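Local coordinates for protein Alpha/beta hydrolase (Streptomyces albidoflavus, PDB 6KSU) that probably catalyses heterochiral macrolactamization of non-ribosomal peptides, acting as a penicillin-binding-protein-type cyclase, at residues Glu27-Leu38 with Leu358-Ala369; Phe87-Cys98 with Leu283-Met292. One frame throughout, in Å; residues are numbered along the deposited sequence.

Contact 1 (Glu27-Leu38 with Leu358-Ala369); sequences ERDAVGALFEEL and LWEALVARLPEA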
loop_
_atom_site.group_PDB
_atom_site.type_symbol
_atom_site.label_atom_id
_atom_site.label_comp_id
_atom_site.label_asym_id
_atom_site.label_seq_id
_atom_site.Cartn_x
_atom_site.Cartn_y
_atom_site.Cartn_z
ATOM N N GLU A 27 26.602 8.079 -11.721
ATOM C CA GLU A 27 25.495 7.234 -11.278
ATOM C C GLU A 27 24.148 7.828 -11.673
ATOM O O GLU A 27 23.279 7.113 -12.196
ATOM C CB GLU A 27 25.556 7.023 -9.770
ATOM C CG GLU A 27 26.776 6.285 -9.299
ATOM C CD GLU A 27 26.750 6.044 -7.808
ATOM O OE1 GLU A 27 26.280 6.938 -7.064
ATOM O OE2 GLU A 27 27.195 4.957 -7.379
ATOM N N ARG A 28 23.954 9.130 -11.434
ATOM C CA ARG A 28 22.695 9.761 -11.819
ATOM C C ARG A 28 22.458 9.625 -13.315
ATOM O O ARG A 28 21.319 9.448 -13.758
ATOM C CB ARG A 28 22.682 11.239 -11.417
ATOM C CG ARG A 28 22.805 11.531 -9.921
ATOM C CD ARG A 28 23.536 12.864 -9.690
ATOM N NE ARG A 28 23.986 13.027 -8.307
ATOM C CZ ARG A 28 25.095 13.672 -7.950
ATOM N NH1 ARG A 28 25.878 14.223 -8.871
ATOM N NH2 ARG A 28 25.423 13.766 -6.667
ATOM N N ASP A 29 23.524 9.717 -14.111
ATOM C CA ASP A 29 23.393 9.517 -15.551
ATOM C C ASP A 29 22.960 8.101 -15.860
ATOM O O ASP A 29 22.060 7.881 -16.676
ATOM C CB ASP A 29 24.712 9.828 -16.247
ATOM C CG ASP A 29 25.020 11.305 -16.239
ATOM O OD1 ASP A 29 24.057 12.093 -16.080
ATOM O OD2 ASP A 29 26.213 11.669 -16.349
ATOM N N ALA A 30 23.583 7.123 -15.197
ATOM C CA ALA A 30 23.197 5.736 -15.410
ATOM C C ALA A 30 21.759 5.485 -14.993
ATOM O O ALA A 30 21.067 4.683 -15.621
ATOM C CB ALA A 30 24.142 4.805 -14.659
ATOM N N VAL A 31 21.279 6.155 -13.949
ATOM C CA VAL A 31 19.911 5.896 -13.513
ATOM C C VAL A 31 18.926 6.428 -14.547
ATOM O O VAL A 31 18.048 5.699 -15.030
ATOM C CB VAL A 31 19.659 6.490 -12.114
ATOM C CG1 VAL A 31 18.161 6.635 -11.846
ATOM C CG2 VAL A 31 20.281 5.624 -11.054
ATOM N N GLY A 32 19.072 7.700 -14.919
ATOM C CA GLY A 32 18.242 8.245 -15.982
ATOM C C GLY A 32 18.301 7.423 -17.256
ATOM O O GLY A 32 17.272 7.154 -17.884
ATOM N N ALA A 33 19.505 7.013 -17.655
ATOM C CA ALA A 33 19.622 6.185 -18.848
ATOM C C ALA A 33 18.944 4.841 -18.641
ATOM O O ALA A 33 18.305 4.319 -19.562
ATOM C CB ALA A 33 21.093 5.996 -19.220
ATOM N N LEU A 34 19.032 4.289 -17.431
ATOM C CA LEU A 34 18.351 3.037 -17.136
ATOM C C LEU A 34 16.840 3.223 -17.181
ATOM O O LEU A 34 16.127 2.457 -17.844
ATOM C CB LEU A 34 18.792 2.516 -15.774
ATOM C CG LEU A 34 18.296 1.106 -15.482
ATOM C CD1 LEU A 34 19.025 0.128 -16.400
ATOM C CD2 LEU A 34 18.482 0.751 -14.028
ATOM N N PHE A 35 16.347 4.262 -16.497
ATOM C CA PHE A 35 14.919 4.581 -16.477
ATOM C C PHE A 35 14.354 4.734 -17.885
ATOM O O PHE A 35 13.282 4.208 -18.199
ATOM C CB PHE A 35 14.729 5.862 -15.652
ATOM C CG PHE A 35 13.327 6.402 -15.623
ATOM C CD1 PHE A 35 12.303 5.704 -15.018
ATOM C CD2 PHE A 35 13.047 7.652 -16.165
ATOM C CE1 PHE A 35 11.015 6.253 -14.942
ATOM C CE2 PHE A 35 11.759 8.201 -16.113
ATOM C CZ PHE A 35 10.748 7.510 -15.513
ATOM N N GLU A 36 15.073 5.446 -18.756
ATOM C CA GLU A 36 14.601 5.645 -20.125
ATOM C C GLU A 36 14.518 4.326 -20.882
ATOM O O GLU A 36 13.491 4.013 -21.506
ATOM C CB GLU A 36 15.515 6.625 -20.854
ATOM C CG GLU A 36 14.760 7.580 -21.732
ATOM C CD GLU A 36 13.907 8.516 -20.910
ATOM O OE1 GLU A 36 14.441 9.524 -20.381
ATOM O OE2 GLU A 36 12.700 8.233 -20.795
ATOM N N GLU A 37 15.593 3.529 -20.830
ATOM C CA GLU A 37 15.575 2.231 -21.504
ATOM C C GLU A 37 14.394 1.395 -21.031
ATOM O O GLU A 37 13.670 0.812 -21.848
ATOM C CB GLU A 37 16.886 1.465 -21.266
ATOM C CG GLU A 37 18.209 2.132 -21.715
ATOM C CD GLU A 37 18.073 3.179 -22.836
ATOM O OE1 GLU A 37 17.608 2.827 -23.947
ATOM O OE2 GLU A 37 18.461 4.350 -22.610
ATOM N N LEU A 38 14.167 1.345 -19.701
ATOM C CA LEU A 38 13.155 0.428 -19.185
ATOM C C LEU A 38 11.737 0.926 -19.431
ATOM O O LEU A 38 10.824 0.115 -19.599
ATOM C CB LEU A 38 13.376 0.183 -17.696
ATOM C CG LEU A 38 14.765 -0.318 -17.334
ATOM C CD1 LEU A 38 14.838 -0.727 -15.865
ATOM C CD2 LEU A 38 15.155 -1.473 -18.286
ATOM N N LEU A 358 7.811 -2.422 -14.823
ATOM C CA LEU A 358 8.860 -1.404 -14.797
ATOM C C LEU A 358 9.464 -1.272 -13.403
ATOM O O LEU A 358 10.687 -1.118 -13.248
ATOM C CB LEU A 358 8.302 -0.052 -15.266
ATOM C CG LEU A 358 9.310 1.093 -15.245
ATOM C CD1 LEU A 358 10.234 1.010 -16.429
ATOM C CD2 LEU A 358 8.640 2.458 -15.237
ATOM N N TRP A 359 8.627 -1.307 -12.371
ATOM C CA TRP A 359 9.174 -1.271 -11.017
ATOM C C TRP A 359 10.074 -2.475 -10.770
ATOM O O TRP A 359 11.199 -2.333 -10.274
ATOM C CB TRP A 359 8.057 -1.218 -9.979
ATOM C CG TRP A 359 8.576 -1.289 -8.556
ATOM C CD1 TRP A 359 8.328 -2.272 -7.632
ATOM C CD2 TRP A 359 9.432 -0.340 -7.908
ATOM N NE1 TRP A 359 8.974 -1.989 -6.452
ATOM C CE2 TRP A 359 9.651 -0.805 -6.592
ATOM C CE3 TRP A 359 10.021 0.867 -8.306
ATOM C CZ2 TRP A 359 10.434 -0.110 -5.681
ATOM C CZ3 TRP A 359 10.797 1.553 -7.403
ATOM C CH2 TRP A 359 11.001 1.058 -6.098
ATOM N N GLU A 360 9.596 -3.672 -11.136
ATOM C CA GLU A 360 10.378 -4.891 -10.927
ATOM C C GLU A 360 11.713 -4.823 -11.668
ATOM O O GLU A 360 12.776 -5.048 -11.077
ATOM C CB GLU A 360 9.553 -6.105 -11.357
ATOM C CG GLU A 360 10.233 -7.447 -11.176
ATOM C CD GLU A 360 9.384 -8.619 -11.687
ATOM O OE1 GLU A 360 8.161 -8.441 -11.904
ATOM O OE2 GLU A 360 9.952 -9.715 -11.882
ATOM N N ALA A 361 11.680 -4.467 -12.953
ATOM C CA ALA A 361 12.915 -4.353 -13.725
ATOM C C ALA A 361 13.835 -3.272 -13.164
ATOM O O ALA A 361 15.061 -3.429 -13.167
ATOM C CB ALA A 361 12.580 -4.071 -15.192
ATOM N N LEU A 362 13.258 -2.175 -12.670
ATOM C CA LEU A 362 14.046 -1.146 -11.999
ATOM C C LEU A 362 14.731 -1.696 -10.750
ATOM O O LEU A 362 15.897 -1.393 -10.481
ATOM C CB LEU A 362 13.135 0.034 -11.649
ATOM C CG LEU A 362 13.544 1.493 -11.886
ATOM C CD1 LEU A 362 14.386 1.643 -13.140
ATOM C CD2 LEU A 362 12.277 2.305 -12.011
ATOM N N VAL A 363 14.034 -2.531 -9.984
ATOM C CA VAL A 363 14.640 -3.051 -8.762
ATOM C C VAL A 363 15.807 -3.972 -9.096
ATOM O O VAL A 363 16.856 -3.933 -8.443
ATOM C CB VAL A 363 13.582 -3.754 -7.895
ATOM C CG1 VAL A 363 14.255 -4.572 -6.836
ATOM C CG2 VAL A 363 12.624 -2.727 -7.262
ATOM N N ALA A 364 15.662 -4.783 -10.140
ATOM C CA ALA A 364 16.719 -5.718 -10.502
ATOM C C ALA A 364 17.889 -5.040 -11.192
ATOM O O ALA A 364 19.027 -5.493 -11.042
ATOM C CB ALA A 364 16.166 -6.818 -11.409
ATOM N N ARG A 365 17.656 -3.958 -11.936
ATOM C CA ARG A 365 18.736 -3.348 -12.709
ATOM C C ARG A 365 19.374 -2.131 -12.045
ATOM O O ARG A 365 20.561 -1.871 -12.280
ATOM C CB ARG A 365 18.224 -2.983 -14.103
ATOM C CG ARG A 365 17.757 -4.223 -14.849
ATOM C CD ARG A 365 18.075 -4.205 -16.332
ATOM N NE ARG A 365 19.325 -3.523 -16.618
ATOM C CZ ARG A 365 19.597 -2.953 -17.783
ATOM N NH1 ARG A 365 18.707 -3.013 -18.769
ATOM N NH2 ARG A 365 20.757 -2.330 -17.958
ATOM N N LEU A 366 18.645 -1.399 -11.181
ATOM C CA LEU A 366 19.260 -0.294 -10.441
ATOM C C LEU A 366 20.507 -0.686 -9.645
ATOM O O LEU A 366 21.322 0.198 -9.343
ATOM C CB LEU A 366 18.253 0.363 -9.487
ATOM C CG LEU A 366 17.145 1.291 -10.025
ATOM C CD1 LEU A 366 16.051 1.435 -8.956
ATOM C CD2 LEU A 366 17.690 2.653 -10.425
ATOM N N PRO A 367 20.712 -1.956 -9.253
ATOM C CA PRO A 367 22.007 -2.288 -8.628
ATOM C C PRO A 367 23.210 -1.908 -9.474
ATOM O O PRO A 367 24.268 -1.606 -8.910
ATOM C CB PRO A 367 21.915 -3.802 -8.415
ATOM C CG PRO A 367 20.469 -4.014 -8.122
ATOM C CD PRO A 367 19.723 -3.026 -9.002
ATOM N N GLU A 368 23.085 -1.874 -10.801
ATOM C CA GLU A 368 24.212 -1.450 -11.622
ATOM C C GLU A 368 24.481 0.062 -11.539
ATOM O O GLU A 368 25.289 0.576 -12.317
ATOM C CB GLU A 368 24.015 -1.908 -13.072
ATOM C CG GLU A 368 23.196 -1.017 -13.967
ATOM C CD GLU A 368 22.734 -1.748 -15.223
ATOM O OE1 GLU A 368 22.588 -2.998 -15.168
ATOM O OE2 GLU A 368 22.517 -1.073 -16.257
ATOM N N ALA A 369 23.859 0.771 -10.588
ATOM C CA ALA A 369 24.305 2.104 -10.195
ATOM C C ALA A 369 24.413 2.250 -8.677
ATOM O O ALA A 369 24.376 3.378 -8.164
ATOM C CB ALA A 369 23.381 3.182 -10.768
#

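Contact 2 (Phe87-Cys98 with Leu283-Met292); sequences FLTAELVMQFVC and LLPEDAVLAM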
loop_
_atom_site.group_PDB
_atom_site.type_symbol
_atom_site.label_atom_id
_atom_site.label_comp_id
_atom_site.label_asym_id
_atom_site.label_seq_id
_atom_site.Cartn_x
_atom_site.Cartn_y
_atom_site.Cartn_z
ATOM N N PHE A 87 0.878 6.210 3.417
ATOM C CA PHE A 87 2.065 6.773 4.043
ATOM C C PHE A 87 1.848 8.242 4.412
ATOM O O PHE A 87 2.337 8.700 5.443
ATOM C CB PHE A 87 3.256 6.560 3.108
ATOM C CG PHE A 87 4.512 7.289 3.497
ATOM C CD1 PHE A 87 5.273 6.873 4.570
ATOM C CD2 PHE A 87 4.974 8.338 2.723
ATOM C CE1 PHE A 87 6.461 7.523 4.914
ATOM C CE2 PHE A 87 6.155 8.998 3.057
ATOM C CZ PHE A 87 6.896 8.587 4.160
ATOM N N LEU A 88 1.062 8.973 3.634
ATOM C CA LEU A 88 0.827 10.375 3.975
ATOM C C LEU A 88 -0.241 10.501 5.044
ATOM O O LEU A 88 -0.115 11.325 5.960
ATOM C CB LEU A 88 0.457 11.146 2.714
ATOM C CG LEU A 88 1.717 10.978 1.863
ATOM C CD1 LEU A 88 1.429 10.223 0.574
ATOM C CD2 LEU A 88 2.372 12.302 1.604
ATOM N N THR A 89 -1.272 9.658 4.959
ATOM C CA THR A 89 -2.260 9.570 6.023
ATOM C C THR A 89 -1.599 9.199 7.346
ATOM O O THR A 89 -1.898 9.790 8.395
ATOM C CB THR A 89 -3.333 8.550 5.644
ATOM O OG1 THR A 89 -4.192 9.150 4.676
ATOM C CG2 THR A 89 -4.159 8.137 6.894
ATOM N N ALA A 90 -0.695 8.210 7.313
ATOM C CA ALA A 90 0.047 7.859 8.517
ATOM C C ALA A 90 0.859 9.043 8.997
ATOM O O ALA A 90 0.915 9.326 10.201
ATOM C CB ALA A 90 0.970 6.676 8.263
ATOM N N GLU A 91 1.489 9.750 8.059
ATOM C CA GLU A 91 2.266 10.917 8.420
ATOM C C GLU A 91 1.376 11.986 9.050
ATOM O O GLU A 91 1.754 12.623 10.040
ATOM C CB GLU A 91 2.984 11.425 7.177
ATOM C CG GLU A 91 4.309 10.676 6.866
ATOM C CD GLU A 91 5.171 11.473 5.867
ATOM O OE1 GLU A 91 4.581 12.242 5.087
ATOM O OE2 GLU A 91 6.414 11.365 5.876
ATOM N N LEU A 92 0.181 12.169 8.497
ATOM C CA LEU A 92 -0.777 13.110 9.043
ATOM C C LEU A 92 -1.190 12.702 10.452
ATOM O O LEU A 92 -1.189 13.525 11.377
ATOM C CB LEU A 92 -1.977 13.175 8.109
ATOM C CG LEU A 92 -3.059 14.169 8.486
ATOM C CD1 LEU A 92 -2.424 15.521 8.709
ATOM C CD2 LEU A 92 -4.100 14.225 7.372
ATOM N N VAL A 93 -1.521 11.417 10.639
ATOM C CA VAL A 93 -1.919 10.925 11.958
ATOM C C VAL A 93 -0.788 11.128 12.961
ATOM O O VAL A 93 -1.013 11.543 14.110
ATOM C CB VAL A 93 -2.339 9.434 11.871
ATOM C CG1 VAL A 93 -2.512 8.847 13.251
ATOM C CG2 VAL A 93 -3.603 9.271 11.083
ATOM N N MET A 94 0.448 10.841 12.540
ATOM C CA MET A 94 1.565 10.974 13.465
ATOM C C MET A 94 1.795 12.425 13.877
ATOM O O MET A 94 2.270 12.668 14.990
ATOM C CB MET A 94 2.840 10.388 12.859
ATOM C CG MET A 94 2.835 8.883 12.712
ATOM S SD MET A 94 2.396 7.950 14.220
ATOM C CE MET A 94 3.986 7.898 15.018
ATOM N N GLN A 95 1.486 13.398 13.003
ATOM C CA GLN A 95 1.581 14.804 13.404
ATOM C C GLN A 95 0.700 15.102 14.608
ATOM O O GLN A 95 1.124 15.801 15.541
ATOM C CB GLN A 95 1.170 15.722 12.262
ATOM C CG GLN A 95 2.247 16.139 11.327
ATOM C CD GLN A 95 1.696 17.113 10.316
ATOM O OE1 GLN A 95 0.480 17.284 10.218
ATOM N NE2 GLN A 95 2.575 17.784 9.583
ATOM N N PHE A 96 -0.548 14.609 14.586
ATOM C CA PHE A 96 -1.482 14.907 15.668
ATOM C C PHE A 96 -1.037 14.258 16.965
ATOM O O PHE A 96 -1.213 14.829 18.044
ATOM C CB PHE A 96 -2.894 14.461 15.273
ATOM C CG PHE A 96 -3.564 15.401 14.340
ATOM C CD1 PHE A 96 -4.288 16.482 14.822
ATOM C CD2 PHE A 96 -3.408 15.257 12.968
ATOM C CE1 PHE A 96 -4.873 17.385 13.954
ATOM C CE2 PHE A 96 -3.988 16.159 12.089
ATOM C CZ PHE A 96 -4.724 17.220 12.581
ATOM N N VAL A 97 -0.431 13.081 16.864
ATOM C CA VAL A 97 0.125 12.409 18.029
ATOM C C VAL A 97 1.201 13.280 18.664
ATOM O O VAL A 97 1.204 13.508 19.876
ATOM C CB VAL A 97 0.661 11.028 17.616
ATOM C CG1 VAL A 97 1.572 10.419 18.685
ATOM C CG2 VAL A 97 -0.509 10.113 17.245
ATOM N N CYS A 98 2.091 13.827 17.843
ATOM C CA CYS A 98 3.213 14.583 18.390
ATOM C C CYS A 98 2.760 15.890 19.041
ATOM O O CYS A 98 3.298 16.290 20.079
ATOM C CB CYS A 98 4.239 14.817 17.290
ATOM S SG CYS A 98 4.889 13.248 16.722
ATOM N N LEU A 283 8.306 19.188 10.899
ATOM C CA LEU A 283 6.952 18.769 10.548
ATOM C C LEU A 283 6.662 17.335 10.977
ATOM O O LEU A 283 5.509 16.989 11.269
ATOM C CB LEU A 283 6.763 18.910 9.043
ATOM C CG LEU A 283 5.345 19.126 8.567
ATOM C CD1 LEU A 283 4.833 20.444 9.110
ATOM C CD2 LEU A 283 5.348 19.135 7.053
ATOM N N LEU A 284 7.682 16.481 10.993
ATOM C CA LEU A 284 7.546 15.123 11.502
ATOM C C LEU A 284 8.766 14.839 12.368
ATOM O O LEU A 284 9.854 14.527 11.846
ATOM C CB LEU A 284 7.388 14.102 10.377
ATOM C CG LEU A 284 6.585 12.880 10.849
ATOM C CD1 LEU A 284 6.057 12.057 9.691
ATOM C CD2 LEU A 284 7.451 12.013 11.717
ATOM N N PRO A 285 8.616 14.948 13.695
ATOM C CA PRO A 285 9.726 14.712 14.627
ATOM C C PRO A 285 10.369 13.340 14.483
ATOM O O PRO A 285 9.785 12.390 13.963
ATOM C CB PRO A 285 9.060 14.850 16.000
ATOM C CG PRO A 285 7.906 15.766 15.768
ATOM C CD PRO A 285 7.416 15.466 14.376
ATOM N N GLU A 286 11.596 13.254 14.999
ATOM C CA GLU A 286 12.380 12.031 14.901
ATOM C C GLU A 286 11.685 10.850 15.578
ATOM O O GLU A 286 11.765 9.713 15.094
ATOM C CB GLU A 286 13.760 12.257 15.519
ATOM C CG GLU A 286 14.697 11.060 15.413
ATOM C CD GLU A 286 16.003 11.412 14.725
ATOM O OE1 GLU A 286 16.598 12.446 15.105
ATOM O OE2 GLU A 286 16.438 10.663 13.815
ATOM N N ASP A 287 11.002 11.087 16.699
ATOM C CA ASP A 287 10.371 9.960 17.382
ATOM C C ASP A 287 9.236 9.378 16.542
ATOM O O ASP A 287 9.065 8.158 16.478
ATOM C CB ASP A 287 9.872 10.380 18.760
ATOM C CG ASP A 287 11.011 10.672 19.728
ATOM O OD1 ASP A 287 12.063 11.177 19.285
ATOM O OD2 ASP A 287 10.865 10.390 20.937
ATOM N N ALA A 288 8.469 10.235 15.865
ATOM C CA ALA A 288 7.416 9.725 14.990
ATOM C C ALA A 288 8.002 8.952 13.807
ATOM O O ALA A 288 7.527 7.860 13.472
ATOM C CB ALA A 288 6.541 10.881 14.513
ATOM N N VAL A 289 9.047 9.497 13.182
ATOM C CA VAL A 289 9.739 8.810 12.093
ATOM C C VAL A 289 10.137 7.399 12.514
ATOM O O VAL A 289 9.957 6.426 11.762
ATOM C CB VAL A 289 10.968 9.629 11.654
ATOM C CG1 VAL A 289 11.952 8.765 10.936
ATOM C CG2 VAL A 289 10.551 10.748 10.761
ATOM N N LEU A 290 10.712 7.277 13.712
ATOM C CA LEU A 290 11.170 5.976 14.188
ATOM C C LEU A 290 9.995 5.045 14.447
ATOM O O LEU A 290 10.065 3.846 14.152
ATOM C CB LEU A 290 12.018 6.142 15.449
ATOM C CG LEU A 290 12.534 4.832 16.051
ATOM C CD1 LEU A 290 13.434 4.079 15.078
ATOM C CD2 LEU A 290 13.234 5.068 17.390
ATOM N N ALA A 291 8.890 5.590 14.951
ATOM C CA ALA A 291 7.689 4.787 15.171
ATOM C C ALA A 291 7.103 4.249 13.857
ATOM O O ALA A 291 6.750 3.059 13.763
ATOM C CB ALA A 291 6.663 5.624 15.924
ATOM N N MET A 292 6.987 5.111 12.833
ATOM C CA MET A 292 6.491 4.675 11.522
ATOM C C MET A 292 7.318 3.533 10.959
ATOM O O MET A 292 6.783 2.652 10.271
ATOM C CB MET A 292 6.493 5.850 10.546
ATOM C CG MET A 292 5.519 6.901 10.971
ATOM S SD MET A 292 5.206 8.131 9.726
ATOM C CE MET A 292 4.660 7.077 8.360
#

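Contact 1 (Glu27-Leu38 with Leu358-Ala369)
Leu34 CD1 sits on one face of the Arg365 guanidinium, over its centre and 3.3 Å above the plane. Leu38 CD2 comes to the same group obliquely, 3.9 Å from Arg365 NH1. At the guanidinium edge lies the Glu368 carboxylate. Arg365 NH2 bonds Glu368 OE2 on its syn side at 2.8 Å, and the N-H...O angle is 141°. This salt bridge stays within 358-369. It fixes the rotation of the flat group against Leu34. The bends at chi2 and chi3 of Arg365 turn its chain back over that leucine. The second flat group, the Phe35 ring, meets Leu358 CD2 obliquely.

The rest of the contact is mostly apolar. Leu38 is a knob in a hole made by Leu358, Ala361, Leu362 and Arg365. Its CD1 lies 3.6 Å from Leu362 CD1. Packing is tight where Leu358 CD1 meets Leu38, 3.5 Å from Leu38 CB and also against its carbonyl. Leu34 CG stands anti to the backbone N (chi1 -171°). From there the side chain forks, and CD2 reaches the backbone of Arg365 and Leu366, 3.6 Å from Leu366 N. Further along, Val31 CG2 touches both Leu366 CD2 and Ala369 CB, each at 4.0 Å. Glu27 reaches the end of 358-369. Its OE2 and the Ala369 carbonyl O are both acceptors, and Arg53 donates a hydrogen bond to that carbonyl.

The two helices run roughly antiparallel, at 144°. They are the N-terminal helix 23-41 and helix 355-365, packed side by side on the antiparallel sheet, as in serine beta-lactamases and penicillin-binding proteins. Phe35 and Val31 rest on strands 46-53 and 56-63. Phe35 and Leu362 also meet Leu348 of strand 344-350.

Contact 2 (Phe87-Cys98 with Leu283-Met292)
Helix 87-98 and helix 286-292 cross at 135° with their axes 10.0 Å apart, and Pro285 occupies the N-cap position of the second.

Met292 is the knob, seated among Phe87, Ala90, Glu91 and Met94. Its chi3 bend (56°) turns the methyl toward helix 87-98, where Met292 CE lies 3.7 Å from Ala90 CB. Met292 CE also meets the Phe87 ring obliquely, 3.8 Å from Phe87 CD1. The Met94 and Met292 chains run past one another head to tail, with Met94 CG 3.8 Å from Met292 CG. The Met94 chain is bent at chi2 and chi3, and its CE ends 3.6 Å from Ala291 CB, near Ala288 as well. Cys98 SG packs 3.6 Å from Ala288 CB. Pro285 CG flanks the same sulfur. Leu284 crosses Glu91 at about a right angle, and its CD1 lies 3.6 Å from Glu91 CG.

Gln95 gives the one polar link. Its NE2 makes a weak hydrogen bond to Leu283 O, 3.5 Å long. NE2 also bonds the Cys201 carbonyl on helix 194-206, so Leu283 is its lesser partner. The carboxylate of Glu91 turns to His271, whose ring also meets that of Phe87.

The chemistry is thus mainly sulfur and aliphatic carbon, with two buried polar groups held largely by residues beyond the pair. Helix 85-98 follows closely on Ser83 of a probable SxxK motif, whose serine is the nucleophile in this family. Phe87 lies near that motif without touching it.

Contacts 1 and 2 lie far apart in the fold. Their centres are 31 Å apart and their nearest atoms about 13 Å. Both segments of contact 2 fall between those of contact 1 in the sequence. Segment 27-38 comes first, then 87-98, 283-292 and 358-369. All four belong to the beta-lactamase-like part of the chain, which the C-terminal eight-stranded barrel follows. Contact 1 brings the first and last helices of this part together on the seven-stranded sheet. Contact 2 joins helices of the largely helical part inserted between strands 56-63 and 307-308. This matches the sheet-plus-helical build of penicillin-binding proteins, where the catalytic site lies between the two parts.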